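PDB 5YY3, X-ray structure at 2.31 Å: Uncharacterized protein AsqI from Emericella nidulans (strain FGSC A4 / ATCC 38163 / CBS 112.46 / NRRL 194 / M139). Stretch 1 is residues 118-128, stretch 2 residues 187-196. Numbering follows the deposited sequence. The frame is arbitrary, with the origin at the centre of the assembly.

Stretch 1, residues 118-128: RDALGIYLTHS
Stretch 2 (187-196) YYWHMVYRGA

H127 (chi1 m, chi2 -88°), the last residue of helix 118-127, donates a hydrogen bond from NE2 to M191 O, 2.8 Å away with an N-H...O angle of 152°; M191 lies inside helix 187-193, two residues before its end. M191 O receives no backbone hydrogen bond from within the stretch; G195 N, four residues on, bonds weakly to V192 O instead (3.5 Å). V192 O also lies near the plane of the imidazole, 3.0 Å from H127 CE1. Over one face of the same ring sits G195, its CA 3.6 Å from the ring centroid in a CH-pi contact; an ideal CB there would fall 2.0 Å from H127 CE1.

Two waters add polar links. Water 1 donates to D119 OD2 (2.8 Å) and accepts from R194 NH1 (2.9 Å), joining opposite charges whose direct approach, D119 OD1 to R194 NH1, is 4.1 Å, too long for a salt bridge. Water 2 donates to T126 O (2.8 Å) and lies 3.0 Å from Y188 OH.

Helix 118-127 and helix 187-193, both begun earlier in the chain, cross at -69°, their axes 8.5 Å apart at closest approach. I123 CA faces M191 CA at 4.8 Å, and T126 CA lies 6.4 Å from V192 CA. The CA-to-CB bond of M191 (m, t, t) points toward stretch 1, and its SD lies 3.8 Å from G122 CA; an ideal CB on G122 would come within 3.0 Å of that sulfur. T126 (m) donates from OG1 to G122 O (2.9 Å), tying its hydroxyl to its own helix, while the same OG1 touches M191 CB and Y188 CE1, each at 3.5 Å. T126 CG2 lies 4.0 Å from V192 CG2. I123 (m, t) packs CD1 on R194 CB at 3.8 Å, against the extended R194 side chain (m, t, t). Together the contacts bury 448 Å², both sides summed.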

ATOM      1  N   ARG A 118     -10.040  41.784  12.400  1.00 33.34           N
ATOM      2  CA  ARG A 118      -8.699  41.237  12.151  1.00 33.71           C
ATOM      3  C   ARG A 118      -8.295  41.384  10.703  1.00 31.45           C
ATOM      4  O   ARG A 118      -7.175  41.792  10.413  1.00 30.66           O
ATOM      5  CB  ARG A 118      -8.614  39.766  12.561  1.00 33.07           C
ATOM      6  CG  ARG A 118      -8.102  39.599  13.954  1.00 33.59           C
ATOM      7  CD  ARG A 118      -8.052  38.155  14.374  1.00 36.32           C
ATOM      8  NE  ARG A 118      -8.915  37.958  15.525  1.00 33.41           N
ATOM      9  CZ  ARG A 118     -10.068  37.334  15.439  1.00 32.94           C
ATOM     10  NH1 ARG A 118     -10.434  36.843  14.268  1.00 40.16           N
ATOM     11  NH2 ARG A 118     -10.830  37.182  16.503  1.00 42.07           N
ATOM     12  N   ASP A 119      -9.220  41.077   9.799  1.00 32.87           N
ATOM     13  CA  ASP A 119      -8.982  41.247   8.374  1.00 30.11           C
ATOM     14  C   ASP A 119      -8.787  42.719   8.024  1.00 32.73           C
ATOM     15  O   ASP A 119      -7.891  43.073   7.255  1.00 30.01           O
ATOM     16  CB  ASP A 119     -10.136  40.661   7.563  1.00 31.39           C
ATOM     17  CG  ASP A 119      -9.970  39.176   7.305  1.00 34.65           C
ATOM     18  OD1 ASP A 119      -8.813  38.702   7.355  1.00 37.30           O
ATOM     19  OD2 ASP A 119     -10.987  38.484   7.035  1.00 33.72           O
ATOM     20  N   ALA A 120      -9.626  43.577   8.599  1.00 33.83           N
ATOM     21  CA  ALA A 120      -9.588  45.006   8.301  1.00 32.39           C
ATOM     22  C   ALA A 120      -8.296  45.627   8.823  1.00 28.36           C
ATOM     23  O   ALA A 120      -7.627  46.393   8.127  1.00 32.97           O
ATOM     24  CB  ALA A 120     -10.823  45.713   8.903  1.00 30.26           C
ATOM     25  N   LEU A 121      -7.942  45.269  10.051  1.00 29.79           N
ATOM     26  CA  LEU A 121      -6.766  45.809  10.698  1.00 31.99           C
ATOM     27  C   LEU A 121      -5.504  45.319  10.014  1.00 35.36           C
ATOM     28  O   LEU A 121      -4.514  46.054   9.915  1.00 33.89           O
ATOM     29  CB  LEU A 121      -6.742  45.416  12.171  1.00 30.66           C
ATOM     30  CG  LEU A 121      -5.622  46.061  12.968  1.00 34.81           C
ATOM     31  CD1 LEU A 121      -5.622  47.562  12.720  1.00 35.40           C
ATOM     32  CD2 LEU A 121      -5.793  45.746  14.438  1.00 34.51           C
ATOM     33  N   GLY A 122      -5.550  44.069   9.552  1.00 32.70           N
ATOM     34  CA  GLY A 122      -4.423  43.447   8.886  1.00 27.81           C
ATOM     35  C   GLY A 122      -4.044  44.212   7.645  1.00 27.55           C
ATOM     36  O   GLY A 122      -2.887  44.593   7.478  1.00 30.44           O
ATOM     37  N   ILE A 123      -5.030  44.428   6.779  1.00 32.27           N
ATOM     38  CA  ILE A 123      -4.878  45.236   5.571  1.00 29.40           C
ATOM     39  C   ILE A 123      -4.420  46.643   5.916  1.00 29.65           C
ATOM     40  O   ILE A 123      -3.500  47.183   5.302  1.00 28.35           O
ATOM     41  CB  ILE A 123      -6.205  45.317   4.791  1.00 33.25           C
ATOM     42  CG1 ILE A 123      -6.616  43.927   4.320  1.00 32.58           C
ATOM     43  CG2 ILE A 123      -6.091  46.291   3.609  1.00 32.81           C
ATOM     44  CD1 ILE A 123      -7.993  43.875   3.716  1.00 38.41           C
ATOM     45  N   TYR A 124      -5.069  47.228   6.915  1.00 34.06           N
ATOM     46  CA  TYR A 124      -4.746  48.590   7.331  1.00 35.51           C
ATOM     47  C   TYR A 124      -3.263  48.733   7.687  1.00 30.07           C
ATOM     48  O   TYR A 124      -2.570  49.557   7.109  1.00 34.66           O
ATOM     49  CB  TYR A 124      -5.620  49.009   8.517  1.00 31.83           C
ATOM     50  CG  TYR A 124      -5.149  50.275   9.165  1.00 32.36           C
ATOM     51  CD1 TYR A 124      -5.295  51.499   8.526  1.00 34.76           C
ATOM     52  CD2 TYR A 124      -4.538  50.250  10.416  1.00 35.38           C
ATOM     53  CE1 TYR A 124      -4.860  52.667   9.117  1.00 36.49           C
ATOM     54  CE2 TYR A 124      -4.093  51.418  11.019  1.00 34.99           C
ATOM     55  CZ  TYR A 124      -4.261  52.623  10.363  1.00 41.38           C
ATOM     56  OH  TYR A 124      -3.817  53.782  10.956  1.00 42.60           O
ATOM     57  N   LEU A 125      -2.791  47.921   8.628  1.00 32.26           N
ATOM     58  CA  LEU A 125      -1.391  47.937   9.053  1.00 30.00           C
ATOM     59  C   LEU A 125      -0.445  47.695   7.883  1.00 32.08           C
ATOM     60  O   LEU A 125       0.554  48.397   7.738  1.00 36.71           O
ATOM     61  CB  LEU A 125      -1.150  46.889  10.145  1.00 32.31           C
ATOM     62  CG  LEU A 125      -1.848  47.169  11.478  1.00 32.92           C
ATOM     63  CD1 LEU A 125      -1.705  45.995  12.437  1.00 28.60           C
ATOM     64  CD2 LEU A 125      -1.310  48.442  12.105  1.00 32.88           C
ATOM     65  N   THR A 126      -0.768  46.722   7.033  1.00 31.72           N
ATOM     66  CA  THR A 126       0.105  46.375   5.907  1.00 35.98           C
ATOM     67  C   THR A 126       0.357  47.552   4.964  1.00 36.77           C
ATOM     68  O   THR A 126       1.462  47.706   4.424  1.00 41.54           O
ATOM     69  CB  THR A 126      -0.472  45.189   5.090  1.00 35.02           C
ATOM     70  OG1 THR A 126      -0.507  44.015   5.911  1.00 32.34           O
ATOM     71  CG2 THR A 126       0.370  44.906   3.843  1.00 30.49           C
ATOM     72  N   HIS A 127      -0.652  48.400   4.784  1.00 37.74           N
ATOM     73  CA  HIS A 127      -0.568  49.460   3.784  1.00 35.18           C
ATOM     74  C   HIS A 127      -0.445  50.862   4.379  1.00 32.14           C
ATOM     75  O   HIS A 127      -0.379  51.843   3.648  1.00 36.71           O
ATOM     76  CB  HIS A 127      -1.774  49.375   2.857  1.00 36.83           C
ATOM     77  CG  HIS A 127      -1.873  48.070   2.130  1.00 36.70           C
ATOM     78  ND1 HIS A 127      -1.248  47.843   0.924  1.00 36.20           N
ATOM     79  CD2 HIS A 127      -2.510  46.919   2.450  1.00 35.64           C
ATOM     80  CE1 HIS A 127      -1.500  46.609   0.528  1.00 37.19           C
ATOM     81  NE2 HIS A 127      -2.263  46.025   1.433  1.00 34.75           N
ATOM     82  N   SER A 128      -0.388  50.945   5.705  1.00 35.51           N
ATOM     83  CA  SER A 128      -0.106  52.203   6.388  1.00 36.39           C
ATOM     84  C   SER A 128       1.362  52.600   6.303  1.00 40.27           C
ATOM     85  O   SER A 128       2.240  51.865   6.779  1.00 42.23           O
ATOM     86  CB  SER A 128      -0.497  52.116   7.854  1.00 35.95           C
ATOM     87  OG  SER A 128       0.250  53.067   8.595  1.00 39.97           O
ATOM     88  N   TYR A 187      -1.002  33.936   4.555  1.00 28.57           N
ATOM     89  CA  TYR A 187      -1.842  34.770   5.403  1.00 27.10           C
ATOM     90  C   TYR A 187      -1.487  36.242   5.224  1.00 32.40           C
ATOM     91  O   TYR A 187      -2.364  37.093   5.098  1.00 34.31           O
ATOM     92  CB  TYR A 187      -1.666  34.304   6.838  1.00 26.75           C
ATOM     93  CG  TYR A 187      -2.158  35.171   7.970  1.00 30.68           C
ATOM     94  CD1 TYR A 187      -3.513  35.220   8.311  1.00 31.37           C
ATOM     95  CD2 TYR A 187      -1.251  35.853   8.778  1.00 29.85           C
ATOM     96  CE1 TYR A 187      -3.955  35.971   9.393  1.00 32.49           C
ATOM     97  CE2 TYR A 187      -1.675  36.600   9.857  1.00 34.06           C
ATOM     98  CZ  TYR A 187      -3.028  36.652  10.164  1.00 42.23           C
ATOM     99  OH  TYR A 187      -3.443  37.405  11.238  1.00 43.51           O
ATOM    100  N   TYR A 188      -0.195  36.534   5.184  1.00 28.39           N
ATOM    101  CA  TYR A 188       0.245  37.895   4.953  1.00 28.20           C
ATOM    102  C   TYR A 188       0.019  38.290   3.493  1.00 28.74           C
ATOM    103  O   TYR A 188      -0.291  39.441   3.203  1.00 27.95           O
ATOM    104  CB  TYR A 188       1.726  38.054   5.348  1.00 24.68           C
ATOM    105  CG  TYR A 188       2.277  39.459   5.151  1.00 28.30           C
ATOM    106  CD1 TYR A 188       1.755  40.547   5.858  1.00 30.52           C
ATOM    107  CD2 TYR A 188       3.319  39.700   4.261  1.00 30.14           C
ATOM    108  CE1 TYR A 188       2.256  41.843   5.674  1.00 28.06           C
ATOM    109  CE2 TYR A 188       3.834  40.992   4.075  1.00 31.22           C
ATOM    110  CZ  TYR A 188       3.299  42.056   4.783  1.00 35.38           C
ATOM    111  OH  TYR A 188       3.813  43.325   4.591  1.00 34.19           O
ATOM    112  N   TRP A 189       0.157  37.333   2.582  1.00 27.16           N
ATOM    113  CA  TRP A 189       0.034  37.625   1.159  1.00 26.95           C
ATOM    114  C   TRP A 189      -1.302  38.278   0.847  1.00 30.12           C
ATOM    115  O   TRP A 189      -1.391  39.202   0.048  1.00 31.90           O
ATOM    116  CB  TRP A 189       0.191  36.354   0.322  1.00 26.91           C
ATOM    117  CG  TRP A 189       0.320  36.602  -1.160  1.00 29.00           C
ATOM    118  CD1 TRP A 189       1.465  36.863  -1.841  1.00 32.91           C
ATOM    119  CD2 TRP A 189      -0.732  36.602  -2.138  1.00 29.34           C
ATOM    120  NE1 TRP A 189       1.197  37.027  -3.182  1.00 30.69           N
ATOM    121  CE2 TRP A 189      -0.146  36.871  -3.388  1.00 25.51           C
ATOM    122  CE3 TRP A 189      -2.113  36.396  -2.075  1.00 34.21           C
ATOM    123  CZ2 TRP A 189      -0.886  36.949  -4.563  1.00 29.29           C
ATOM    124  CZ3 TRP A 189      -2.855  36.474  -3.259  1.00 34.71           C
ATOM    125  CH2 TRP A 189      -2.236  36.746  -4.478  1.00 26.82           C
ATOM    126  N   HIS A 190      -2.349  37.786   1.487  1.00 33.91           N
ATOM    127  CA  HIS A 190      -3.677  38.293   1.217  1.00 33.59           C
ATOM    128  C   HIS A 190      -3.829  39.696   1.785  1.00 35.18           C
ATOM    129  O   HIS A 190      -4.498  40.537   1.181  1.00 37.79           O
ATOM    130  CB  HIS A 190      -4.726  37.326   1.757  1.00 36.60           C
ATOM    131  CG  HIS A 190      -4.885  36.106   0.900  1.00 37.25           C
ATOM    132  ND1 HIS A 190      -5.058  36.184  -0.466  1.00 43.38           N
ATOM    133  CD2 HIS A 190      -4.851  34.790   1.202  1.00 42.84           C
ATOM    134  CE1 HIS A 190      -5.149  34.966  -0.967  1.00 41.23           C
ATOM    135  NE2 HIS A 190      -5.026  34.102   0.022  1.00 47.44           N
ATOM    136  N   MET A 191      -3.179  39.970   2.917  1.00 29.68           N
ATOM    137  CA  MET A 191      -3.173  41.329   3.428  1.00 32.19           C
ATOM    138  C   MET A 191      -2.462  42.233   2.430  1.00 32.46           C
ATOM    139  O   MET A 191      -2.908  43.348   2.164  1.00 32.40           O
ATOM    140  CB  MET A 191      -2.506  41.411   4.793  1.00 27.04           C
ATOM    141  CG  MET A 191      -3.177  40.543   5.837  1.00 30.10           C
ATOM    142  SD  MET A 191      -2.289  40.659   7.387  1.00 34.32           S
ATOM    143  CE  MET A 191      -2.911  39.249   8.275  1.00 34.13           C
ATOM    144  N   VAL A 192      -1.359  41.747   1.870  1.00 33.55           N
ATOM    145  CA  VAL A 192      -0.633  42.516   0.870  1.00 32.23           C
ATOM    146  C   VAL A 192      -1.492  42.758  -0.362  1.00 35.46           C
ATOM    147  O   VAL A 192      -1.643  43.893  -0.818  1.00 37.04           O
ATOM    148  CB  VAL A 192       0.665  41.816   0.452  1.00 30.90           C
ATOM    149  CG1 VAL A 192       1.206  42.418  -0.858  1.00 32.90           C
ATOM    150  CG2 VAL A 192       1.689  41.949   1.550  1.00 30.34           C
ATOM    151  N   TYR A 193      -2.063  41.677  -0.879  1.00 35.02           N
ATOM    152  CA  TYR A 193      -2.783  41.694  -2.144  1.00 34.64           C
ATOM    153  C   TYR A 193      -4.047  42.569  -2.099  1.00 39.76           C
ATOM    154  O   TYR A 193      -4.346  43.272  -3.065  1.00 39.80           O
ATOM    155  CB  TYR A 193      -3.145  40.259  -2.540  1.00 32.62           C
ATOM    156  CG  TYR A 193      -3.854  40.146  -3.863  1.00 37.64           C
ATOM    157  CD1 TYR A 193      -3.134  40.153  -5.061  1.00 37.67           C
ATOM    158  CD2 TYR A 193      -5.247  40.033  -3.925  1.00 35.87           C
ATOM    159  CE1 TYR A 193      -3.773  40.045  -6.284  1.00 36.00           C
ATOM    160  CE2 TYR A 193      -5.899  39.927  -5.149  1.00 35.42           C
ATOM    161  CZ  TYR A 193      -5.157  39.936  -6.327  1.00 37.13           C
ATOM    162  OH  TYR A 193      -5.798  39.844  -7.553  1.00 38.36           O
ATOM    163  N   ARG A 194      -4.765  42.537  -0.974  1.00 37.13           N
ATOM    164  CA  ARG A 194      -6.080  43.190  -0.853  1.00 38.81           C
ATOM    165  C   ARG A 194      -6.035  44.710  -0.695  1.00 46.20           C
ATOM    166  O   ARG A 194      -7.082  45.359  -0.577  1.00 50.18           O
ATOM    167  CB  ARG A 194      -6.850  42.611   0.327  1.00 40.14           C
ATOM    168  CG  ARG A 194      -7.529  41.298   0.028  1.00 45.29           C
ATOM    169  CD  ARG A 194      -7.962  40.645   1.313  1.00 41.60           C
ATOM    170  NE  ARG A 194      -8.570  39.342   1.073  1.00 44.62           N
ATOM    171  CZ  ARG A 194      -9.063  38.568   2.036  1.00 42.18           C
ATOM    172  NH1 ARG A 194      -9.029  38.969   3.310  1.00 34.94           N
ATOM    173  NH2 ARG A 194      -9.601  37.394   1.725  1.00 51.28           N
ATOM    174  N   GLY A 195      -4.835  45.276  -0.672  1.00 46.05           N
ATOM    175  CA  GLY A 195      -4.692  46.717  -0.653  1.00 43.78           C
ATOM    176  C   GLY A 195      -4.729  47.245  -2.074  1.00 49.11           C
ATOM    177  O   GLY A 195      -4.265  46.572  -3.009  1.00 50.62           O
ATOM    178  N   ALA A 196      -5.276  48.451  -2.230  1.00 54.44           N
ATOM    179  CA  ALA A 196      -5.463  49.067  -3.541  1.00 54.74           C
ATOM    180  C   ALA A 196      -4.131  49.351  -4.238  1.00 50.31           C
ATOM    181  O   ALA A 196      -4.022  49.209  -5.456  1.00 52.84           O
ATOM    182  CB  ALA A 196      -6.273  50.345  -3.403  1.00 52.76           C
TER
HETATM  183  O   HOH W   1     -10.953  37.156   4.551  1.00 32.82           O
HETATM  184  O   HOH W   2       3.761  46.291   5.093  1.00 41.43           O